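Sensor protein kinase WalK (PDB 4YWZ) is the histidine kinase of the essential WalKR two-component system of Staphylococcus aureus, whose extracellular Cache-family domain probably senses signals outside the cell. Local coordinates at residues A[63-68]-A[85-90]; A[21-26]-A[118-123]. The protein carries 1 engineered substitution. One frame throughout, in Å; residues are numbered along the deposited sequence.

Interaction 1 of 2, residues A[63-68]-A[85-90]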
ATOM      1  N   ARG A  63       9.918  -9.920 -13.534  1.00 15.54           N
ATOM      2  CA  ARG A  63      10.630 -10.817 -14.451  1.00 18.28           C
ATOM      3  C   ARG A  63      11.658 -11.602 -13.616  1.00 17.68           C
ATOM      4  O   ARG A  63      12.192 -11.109 -12.633  1.00 17.19           O
ATOM      5  CB  ARG A  63      11.363 -10.095 -15.513  1.00 17.45           C
ATOM      6  CG  ARG A  63      10.470  -9.116 -16.328  1.00 16.65           C
ATOM      7  CD  ARG A  63      11.192  -8.268 -17.340  1.00 17.41           C
ATOM      8  NE  ARG A  63      10.263  -7.325 -17.963  1.00 19.12           N
ATOM      9  CZ  ARG A  63      10.630  -6.194 -18.560  1.00 19.69           C
ATOM     10  NH1 ARG A  63      11.947  -5.908 -18.761  1.00 22.59           N
ATOM     11  NH2 ARG A  63       9.680  -5.366 -19.006  1.00 22.26           N
ATOM     12  N   PHE A  64      11.909 -12.826 -14.027  1.00 17.95           N
ATOM     13  CA  PHE A  64      13.045 -13.616 -13.564  1.00 17.75           C
ATOM     14  C   PHE A  64      14.030 -13.788 -14.719  1.00 18.52           C
ATOM     15  O   PHE A  64      13.688 -14.142 -15.819  1.00 18.37           O
ATOM     16  CB  PHE A  64      12.623 -14.974 -12.984  1.00 19.86           C
ATOM     17  CG  PHE A  64      13.809 -15.807 -12.515  1.00 19.41           C
ATOM     18  CD1 PHE A  64      14.431 -15.532 -11.349  1.00 23.64           C
ATOM     19  CD2 PHE A  64      14.369 -16.792 -13.394  1.00 24.43           C
ATOM     20  CE1 PHE A  64      15.602 -16.230 -10.948  1.00 23.79           C
ATOM     21  CE2 PHE A  64      15.551 -17.456 -12.990  1.00 30.08           C
ATOM     22  CZ  PHE A  64      16.104 -17.190 -11.764  1.00 26.66           C
ATOM     23  N   ILE A  65      15.264 -13.400 -14.424  1.00 20.39           N
ATOM     24  CA  ILE A  65      16.376 -13.263 -15.345  1.00 18.24           C
ATOM     25  C   ILE A  65      17.524 -14.160 -14.844  1.00 20.35           C
ATOM     26  O   ILE A  65      17.896 -14.123 -13.646  1.00 20.37           O
ATOM     27  CB  ILE A  65      16.835 -11.803 -15.486  1.00 19.15           C
ATOM     28  CG1 ILE A  65      15.664 -10.965 -16.036  1.00 20.23           C
ATOM     29  CG2 ILE A  65      18.102 -11.725 -16.334  1.00 23.30           C
ATOM     30  CD1 ILE A  65      15.809  -9.559 -15.635  1.00 21.20           C
ATOM     31  N   ASP A  66      18.074 -14.980 -15.728  1.00 21.17           N
ATOM     32  CA  ASP A  66      19.058 -15.934 -15.248  1.00 23.53           C
ATOM     33  C   ASP A  66      20.433 -15.296 -15.186  1.00 24.82           C
ATOM     34  O   ASP A  66      20.641 -14.139 -15.516  1.00 22.94           O
ATOM     35  CB  ASP A  66      19.064 -17.302 -16.064  1.00 24.74           C
ATOM     36  CG  ASP A  66      19.636 -17.170 -17.451  1.00 26.41           C
ATOM     37  OD1 ASP A  66      20.309 -16.224 -17.779  1.00 23.69           O
ATOM     38  OD2 ASP A  66      19.455 -18.121 -18.266  1.00 30.34           O
ATOM     39  N   LYS A  67      21.432 -16.117 -14.788  1.00 27.58           N
ATOM     40  CA  LYS A  67      22.848 -15.670 -14.705  1.00 33.80           C
ATOM     41  C   LYS A  67      23.471 -15.062 -15.915  1.00 33.55           C
ATOM     42  O   LYS A  67      24.333 -14.199 -15.843  1.00 32.22           O
ATOM     43  CB  LYS A  67      23.752 -16.897 -14.402  1.00 40.61           C
ATOM     44  CG  LYS A  67      23.782 -17.321 -12.990  1.00 44.95           C
ATOM     45  CD  LYS A  67      25.063 -18.129 -12.751  1.00 44.70           C
ATOM     46  CE  LYS A  67      26.233 -17.246 -12.306  1.00 56.13           C
ATOM     47  NZ  LYS A  67      26.192 -16.822 -10.845  1.00 52.66           N
ATOM     48  N   ASP A  68      23.039 -15.532 -17.062  1.00 30.94           N
ATOM     49  CA  ASP A  68      23.502 -15.015 -18.304  1.00 29.56           C
ATOM     50  C   ASP A  68      22.646 -13.914 -18.871  1.00 27.72           C
ATOM     51  O   ASP A  68      22.721 -13.572 -20.040  1.00 31.30           O
ATOM     52  CB  ASP A  68      23.546 -16.179 -19.346  1.00 37.83           C
ATOM     53  CG  ASP A  68      24.466 -17.323 -18.921  1.00 40.13           C
ATOM     54  OD1 ASP A  68      25.502 -17.084 -18.326  1.00 43.98           O
ATOM     55  OD2 ASP A  68      24.095 -18.469 -19.107  1.00 45.31           O
ATOM     56  N   GLN A  85      15.142 -13.494 -24.554  1.00 26.80           N
ATOM     57  CA  GLN A  85      15.987 -12.391 -24.943  1.00 25.64           C
ATOM     58  C   GLN A  85      16.890 -11.982 -23.801  1.00 24.49           C
ATOM     59  O   GLN A  85      16.575 -12.179 -22.645  1.00 22.55           O
ATOM     60  CB  GLN A  85      15.115 -11.238 -25.401  1.00 25.73           C
ATOM     61  CG  GLN A  85      14.209 -11.689 -26.539  1.00 33.72           C
ATOM     62  CD  GLN A  85      13.408 -10.641 -27.280  1.00 49.71           C
ATOM     63  OE1 GLN A  85      12.745  -9.776 -26.705  1.00 52.41           O
ATOM     64  NE2 GLN A  85      13.385 -10.791 -28.598  1.00 60.93           N
ATOM     65  N   LYS A  86      18.038 -11.384 -24.148  1.00 23.92           N
ATOM     66  CA  LYS A  86      18.860 -10.714 -23.198  1.00 22.97           C
ATOM     67  C   LYS A  86      18.167  -9.491 -22.616  1.00 22.99           C
ATOM     68  O   LYS A  86      17.556  -8.706 -23.321  1.00 23.48           O
ATOM     69  CB  LYS A  86      20.167 -10.232 -23.895  1.00 26.45           C
ATOM     70  CG  LYS A  86      21.118 -11.362 -24.301  1.00 30.81           C
ATOM     71  CD  LYS A  86      22.004 -11.858 -23.188  1.00 36.29           C
ATOM     72  CE  LYS A  86      22.675 -13.158 -23.636  1.00 42.77           C
ATOM     73  NZ  LYS A  86      23.817 -13.503 -22.726  1.00 42.53           N
ATOM     74  N   ALA A  87      18.306  -9.311 -21.295  1.00 22.65           N
ATOM     75  CA  ALA A  87      17.693  -8.156 -20.610  1.00 23.34           C
ATOM     76  C   ALA A  87      18.361  -6.855 -21.006  1.00 21.18           C
ATOM     77  O   ALA A  87      17.664  -5.826 -21.063  1.00 21.61           O
ATOM     78  CB  ALA A  87      17.801  -8.331 -19.111  1.00 22.80           C
ATOM     79  N   ASN A  88      19.668  -6.907 -21.292  1.00 20.86           N
ATOM     80  CA  ASN A  88      20.410  -5.702 -21.664  1.00 21.35           C
ATOM     81  C   ASN A  88      20.142  -4.485 -20.735  1.00 20.59           C
ATOM     82  O   ASN A  88      19.810  -3.373 -21.157  1.00 20.74           O
ATOM     83  CB  ASN A  88      20.126  -5.382 -23.128  1.00 20.94           C
ATOM     84  CG  ASN A  88      20.935  -6.305 -24.074  1.00 21.02           C
ATOM     85  OD1 ASN A  88      21.889  -6.959 -23.655  1.00 26.83           O
ATOM     86  ND2 ASN A  88      20.453  -6.468 -25.245  1.00 26.52           N
ATOM     87  N   ASP A  89      20.286  -4.791 -19.446  1.00 19.74           N
ATOM     88  CA  ASP A  89      19.895  -3.876 -18.361  1.00 19.61           C
ATOM     89  C   ASP A  89      21.046  -3.812 -17.374  1.00 18.30           C
ATOM     90  O   ASP A  89      21.423  -4.817 -16.757  1.00 18.17           O
ATOM     91  CB  ASP A  89      18.603  -4.334 -17.761  1.00 21.07           C
ATOM     92  CG  ASP A  89      18.099  -3.465 -16.660  1.00 23.32           C
ATOM     93  OD1 ASP A  89      18.843  -3.125 -15.707  1.00 21.07           O
ATOM     94  OD2 ASP A  89      16.868  -3.102 -16.738  1.00 25.50           O
ATOM     95  N   SER A  90      21.607  -2.601 -17.233  1.00 18.67           N
ATOM     96  CA  SER A  90      22.760  -2.413 -16.367  1.00 19.00           C
ATOM     97  C   SER A  90      22.473  -2.631 -14.858  1.00 18.56           C
ATOM     98  O   SER A  90      23.337  -3.064 -14.119  1.00 18.80           O
ATOM     99  CB  SER A  90      23.240  -0.923 -16.467  1.00 23.23           C
ATOM    100  OG  SER A  90      23.914  -0.912 -17.695  1.00 34.28           O
TER

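Interaction 2 of 2, residues A[21-26]-A[118-123]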
ATOM      1  N   GLN A  21       9.933  -6.163   1.224  1.00 21.74           N
ATOM      2  CA  GLN A  21       9.617  -7.289   2.109  1.00 22.71           C
ATOM      3  C   GLN A  21       8.887  -8.369   1.276  1.00 22.52           C
ATOM      4  O   GLN A  21       9.135  -9.568   1.458  1.00 23.32           O
ATOM      5  CB  GLN A  21       8.817  -6.781   3.304  1.00 22.35           C
ATOM      6  CG  GLN A  21       9.614  -5.961   4.252  1.00 26.49           C
ATOM      7  CD  GLN A  21       8.786  -5.342   5.370  1.00 31.30           C
ATOM      8  OE1 GLN A  21       7.663  -5.017   5.144  1.00 34.20           O
ATOM      9  NE2 GLN A  21       9.369  -5.158   6.544  1.00 35.88           N
ATOM     10  N   TYR A  22       7.935  -8.008   0.362  1.00 20.83           N
ATOM     11  CA  TYR A  22       7.337  -9.005  -0.512  1.00 21.97           C
ATOM     12  C   TYR A  22       8.396  -9.702  -1.391  1.00 24.01           C
ATOM     13  O   TYR A  22       8.375 -10.955  -1.612  1.00 21.95           O
ATOM     14  CB  TYR A  22       6.269  -8.419  -1.417  1.00 24.19           C
ATOM     15  CG  TYR A  22       4.893  -8.438  -0.825  1.00 26.11           C
ATOM     16  CD1 TYR A  22       4.154  -9.611  -0.750  1.00 25.03           C
ATOM     17  CD2 TYR A  22       4.261  -7.233  -0.428  1.00 33.08           C
ATOM     18  CE1 TYR A  22       2.862  -9.634  -0.118  1.00 28.37           C
ATOM     19  CE2 TYR A  22       2.977  -7.235   0.124  1.00 39.51           C
ATOM     20  CZ  TYR A  22       2.268  -8.439   0.272  1.00 36.24           C
ATOM     21  OH  TYR A  22       0.958  -8.414   0.852  1.00 34.07           O
ATOM     22  N   ALA A  23       9.293  -8.876  -1.981  1.00 20.19           N
ATOM     23  CA  ALA A  23      10.230  -9.416  -2.943  1.00 19.29           C
ATOM     24  C   ALA A  23      11.178 -10.426  -2.218  1.00 18.87           C
ATOM     25  O   ALA A  23      11.588 -11.375  -2.809  1.00 19.79           O
ATOM     26  CB  ALA A  23      11.056  -8.307  -3.534  1.00 18.73           C
ATOM     27  N   LYS A  24      11.519 -10.136  -0.988  1.00 18.35           N
ATOM     28  CA  LYS A  24      12.427 -11.017  -0.205  1.00 19.68           C
ATOM     29  C   LYS A  24      11.759 -12.365  -0.043  1.00 19.40           C
ATOM     30  O   LYS A  24      12.374 -13.398  -0.159  1.00 19.44           O
ATOM     31  CB  LYS A  24      12.787 -10.435   1.131  1.00 22.61           C
ATOM     32  CG  LYS A  24      13.772 -11.344   1.919  1.00 25.71           C
ATOM     33  CD  LYS A  24      14.981 -11.841   1.134  1.00 30.15           C
ATOM     34  CE  LYS A  24      16.034 -12.470   2.083  1.00 37.91           C
ATOM     35  NZ  LYS A  24      17.229 -12.745   1.241  1.00 38.59           N
ATOM     36  N   GLN A  25      10.484 -12.392   0.267  1.00 18.07           N
ATOM     37  CA  GLN A  25       9.839 -13.649   0.416  1.00 20.55           C
ATOM     38  C   GLN A  25       9.713 -14.408  -0.893  1.00 21.06           C
ATOM     39  O   GLN A  25       9.832 -15.629  -0.919  1.00 20.93           O
ATOM     40  CB  GLN A  25       8.439 -13.418   1.148  1.00 22.41           C
ATOM     41  CG  GLN A  25       7.909 -14.730   1.669  1.00 24.71           C
ATOM     42  CD  GLN A  25       8.701 -15.237   2.818  1.00 29.34           C
ATOM     43  OE1 GLN A  25       9.103 -14.462   3.682  1.00 36.01           O
ATOM     44  NE2 GLN A  25       9.106 -16.483   2.726  1.00 34.62           N
ATOM     45  N   LEU A  26       9.505 -13.736  -2.040  1.00 18.94           N
ATOM     46  CA  LEU A  26       9.556 -14.395  -3.297  1.00 18.59           C
ATOM     47  C   LEU A  26      10.955 -15.026  -3.543  1.00 18.26           C
ATOM     48  O   LEU A  26      11.046 -16.155  -4.053  1.00 18.70           O
ATOM     49  CB  LEU A  26       9.238 -13.406  -4.419  1.00 19.14           C
ATOM     50  CG  LEU A  26       9.310 -13.850  -5.874  1.00 18.23           C
ATOM     51  CD1 LEU A  26       8.537 -15.083  -6.116  1.00 19.78           C
ATOM     52  CD2 LEU A  26       8.891 -12.711  -6.845  1.00 21.58           C
ATOM     53  N   TRP A 118       9.110   2.599 -10.005  1.00 16.86           N
ATOM     54  CA  TRP A 118      10.222   2.274  -9.176  1.00 16.64           C
ATOM     55  C   TRP A 118      10.643   0.879  -9.573  1.00 16.07           C
ATOM     56  O   TRP A 118       9.882  -0.105  -9.490  1.00 18.06           O
ATOM     57  CB  TRP A 118       9.879   2.320  -7.676  1.00 17.83           C
ATOM     58  CG  TRP A 118      11.031   2.183  -6.763  1.00 16.31           C
ATOM     59  CD1 TRP A 118      12.131   2.950  -6.754  1.00 17.39           C
ATOM     60  CD2 TRP A 118      11.220   1.207  -5.705  1.00 17.99           C
ATOM     61  NE1 TRP A 118      13.026   2.533  -5.744  1.00 20.34           N
ATOM     62  CE2 TRP A 118      12.493   1.461  -5.110  1.00 20.71           C
ATOM     63  CE3 TRP A 118      10.481   0.127  -5.250  1.00 19.24           C
ATOM     64  CZ2 TRP A 118      12.980   0.709  -4.038  1.00 18.88           C
ATOM     65  CZ3 TRP A 118      10.997  -0.658  -4.222  1.00 18.38           C
ATOM     66  CH2 TRP A 118      12.240  -0.358  -3.650  1.00 18.17           C
ATOM     67  N   VAL A 119      11.935   0.729  -9.918  1.00 14.72           N
ATOM     68  CA  VAL A 119      12.490  -0.539 -10.363  1.00 15.59           C
ATOM     69  C   VAL A 119      13.386  -1.048  -9.222  1.00 16.36           C
ATOM     70  O   VAL A 119      14.227  -0.320  -8.655  1.00 17.52           O
ATOM     71  CB  VAL A 119      13.421  -0.401 -11.598  1.00 17.55           C
ATOM     72  CG1 VAL A 119      14.259  -1.674 -11.871  1.00 18.47           C
ATOM     73  CG2 VAL A 119      12.605   0.080 -12.794  1.00 20.67           C
ATOM     74  N   TYR A 120      13.075  -2.275  -8.782  1.00 15.46           N
ATOM     75  CA  TYR A 120      13.818  -2.986  -7.689  1.00 15.33           C
ATOM     76  C   TYR A 120      14.287  -4.294  -8.273  1.00 15.82           C
ATOM     77  O   TYR A 120      13.551  -5.112  -8.825  1.00 16.53           O
ATOM     78  CB  TYR A 120      12.898  -3.181  -6.509  1.00 17.97           C
ATOM     79  CG  TYR A 120      13.545  -3.908  -5.349  1.00 15.13           C
ATOM     80  CD1 TYR A 120      14.440  -3.229  -4.593  1.00 18.52           C
ATOM     81  CD2 TYR A 120      13.230  -5.202  -5.058  1.00 18.59           C
ATOM     82  CE1 TYR A 120      15.081  -3.848  -3.500  1.00 20.35           C
ATOM     83  CE2 TYR A 120      13.820  -5.856  -3.993  1.00 19.75           C
ATOM     84  CZ  TYR A 120      14.761  -5.177  -3.277  1.00 18.25           C
ATOM     85  OH  TYR A 120      15.398  -5.797  -2.152  1.00 20.94           O
ATOM     86  N   ASN A 121      15.574  -4.578  -8.057  1.00 15.33           N
ATOM     87  CA  ASN A 121      16.164  -5.819  -8.360  1.00 14.68           C
ATOM     88  C   ASN A 121      16.694  -6.508  -7.054  1.00 14.54           C
ATOM     89  O   ASN A 121      17.344  -5.870  -6.220  1.00 16.15           O
ATOM     90  CB  ASN A 121      17.409  -5.601  -9.215  1.00 15.75           C
ATOM     91  CG  ASN A 121      17.092  -5.171 -10.611  1.00 16.90           C
ATOM     92  OD1 ASN A 121      16.411  -5.892 -11.311  1.00 17.85           O
ATOM     93  ND2 ASN A 121      17.560  -4.044 -10.993  1.00 16.80           N
ATOM     94  N   ILE A 122      16.334  -7.779  -6.946  1.00 14.26           N
ATOM     95  CA  ILE A 122      16.885  -8.647  -5.875  1.00 16.44           C
ATOM     96  C   ILE A 122      17.426  -9.915  -6.482  1.00 16.84           C
ATOM     97  O   ILE A 122      16.761 -10.664  -7.173  1.00 17.87           O
ATOM     98  CB  ILE A 122      15.888  -8.920  -4.721  1.00 20.91           C
ATOM     99  CG1 ILE A 122      16.591  -9.811  -3.662  1.00 22.59           C
ATOM    100  CG2 ILE A 122      14.582  -9.476  -5.191  1.00 18.78           C
ATOM    101  CD1 ILE A 122      15.804  -9.990  -2.383  1.00 23.97           C
ATOM    102  N   PRO A 123      18.740 -10.134  -6.276  1.00 16.74           N
ATOM    103  CA  PRO A 123      19.292 -11.367  -6.800  1.00 18.87           C
ATOM    104  C   PRO A 123      18.816 -12.578  -5.993  1.00 16.51           C
ATOM    105  O   PRO A 123      18.651 -12.455  -4.788  1.00 18.45           O
ATOM    106  CB  PRO A 123      20.836 -11.186  -6.594  1.00 19.70           C
ATOM    107  CG  PRO A 123      21.044 -10.140  -5.601  1.00 23.07           C
ATOM    108  CD  PRO A 123      19.760  -9.279  -5.660  1.00 16.88           C
TER

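Interaction 1 of 2, residues A[63-68]-A[85-90]
K86 reaches across the solvent-facing side of this contact to the backbone of D68, NZ donating to D68 O at 2.9 Å. Just before it, Q85 shares a backbone hydrogen bond with I71, which ties the start of the loop to strand 71-74. The lysine ammonium lies in the plane of the D68 carbonyl, with a C=O...N angle of 156°. A bend at chi2 (-83°) turns the K86 chain back toward the acceptor, and its CE passes 3.6 Å from the same D68 O. Length and flexibility suit lysine to such a bridge between two loops. The carboxylates of D66 and D68 make no salt bridge with it, D68 OD1 standing 5.9 Å from K86 NZ, but their charge may still favour an ammonium here. D66 has a structural task instead: its OD1 takes the I70 N-H and, weakly, that of D68 in the manner of an Asx turn, which shapes the loop carrying the acceptor.

A87 follows with a small apolar touch, its CB meeting I65 CD1 at 4.2 Å; a lone methyl is apt where the loop passes close to a branched strand residue. D89 then N-caps helix 90-98 through OD1, which accepts from V92 N and pairs with S91 OG.

Around the contact, strand 59-66 runs between strands 71-74 and 129-138, with I65 packing on I71 and Y135. The loop through D89 leads directly into helix 90-98.

Interaction 2 of 2, residues A[21-26]-A[118-123]
The ring of Y120 is met obliquely by A23 of the long N-terminal helix, A23 CB lying 3.7 Å from Y120 CE2 and 4.1 Å from Y120 CD2. Two residues earlier in the strand, the indole of W118 has Y120 CB over one face, 3.9 Å above its plane and offset toward the rim, while K16, I19 and T20 of helix 7-37 also pack on W118. This is the helix-on-sheet packing of a Cache domain, a PAS-like fold: helix 21-26 and strand 118-123 run 30° apart, their axes approaching to 9.3 Å.

Alternation along the strand aims Y120 and I122 at the helix and N121 away from it. Alanine suits the helix position because its single methyl can sit against two neighbours: besides the tyrosine ring, A23 CB lies 4.1 Å from I122 CG2. With CG anti to the backbone N (chi1 179°), the Y120 ring extends to where A23 meets it. The buried Y120 hydroxyl pairs with S101 OG. Away from the sheet, the helix meets the second subunit, where Q21 OE1 accepts from N14 ND2 of that chain.

At the exposed margin K24 crosses I122 at about a right angle. Its NZ forms a salt bridge with E27, while K24 CD rests 4.1 Å from I122 CD1.

In the fold
Both contacts engage the same antiparallel sheet, but on opposite faces. Interaction 2 is buried near the centre of the chain and joins the sheet to the long helix through carbon-to-carbon contacts alone, including the aliphatic part of K24. Interaction 1 is partly buried, with I65 inside and the exposed K86 and D68 joined by a hydrogen bond. The centres of interactions 1 and 2 are 15 Å apart; the nearest atoms of interactions 1 and 2 are about 5 Å apart, without touching. Strand 129-138 runs between the two strands involved: Y135 packs on I65 and N121 on one face, while I136 meets A23 on the other. S91 is a further tie, its hydroxyl pairing with D89 and N121.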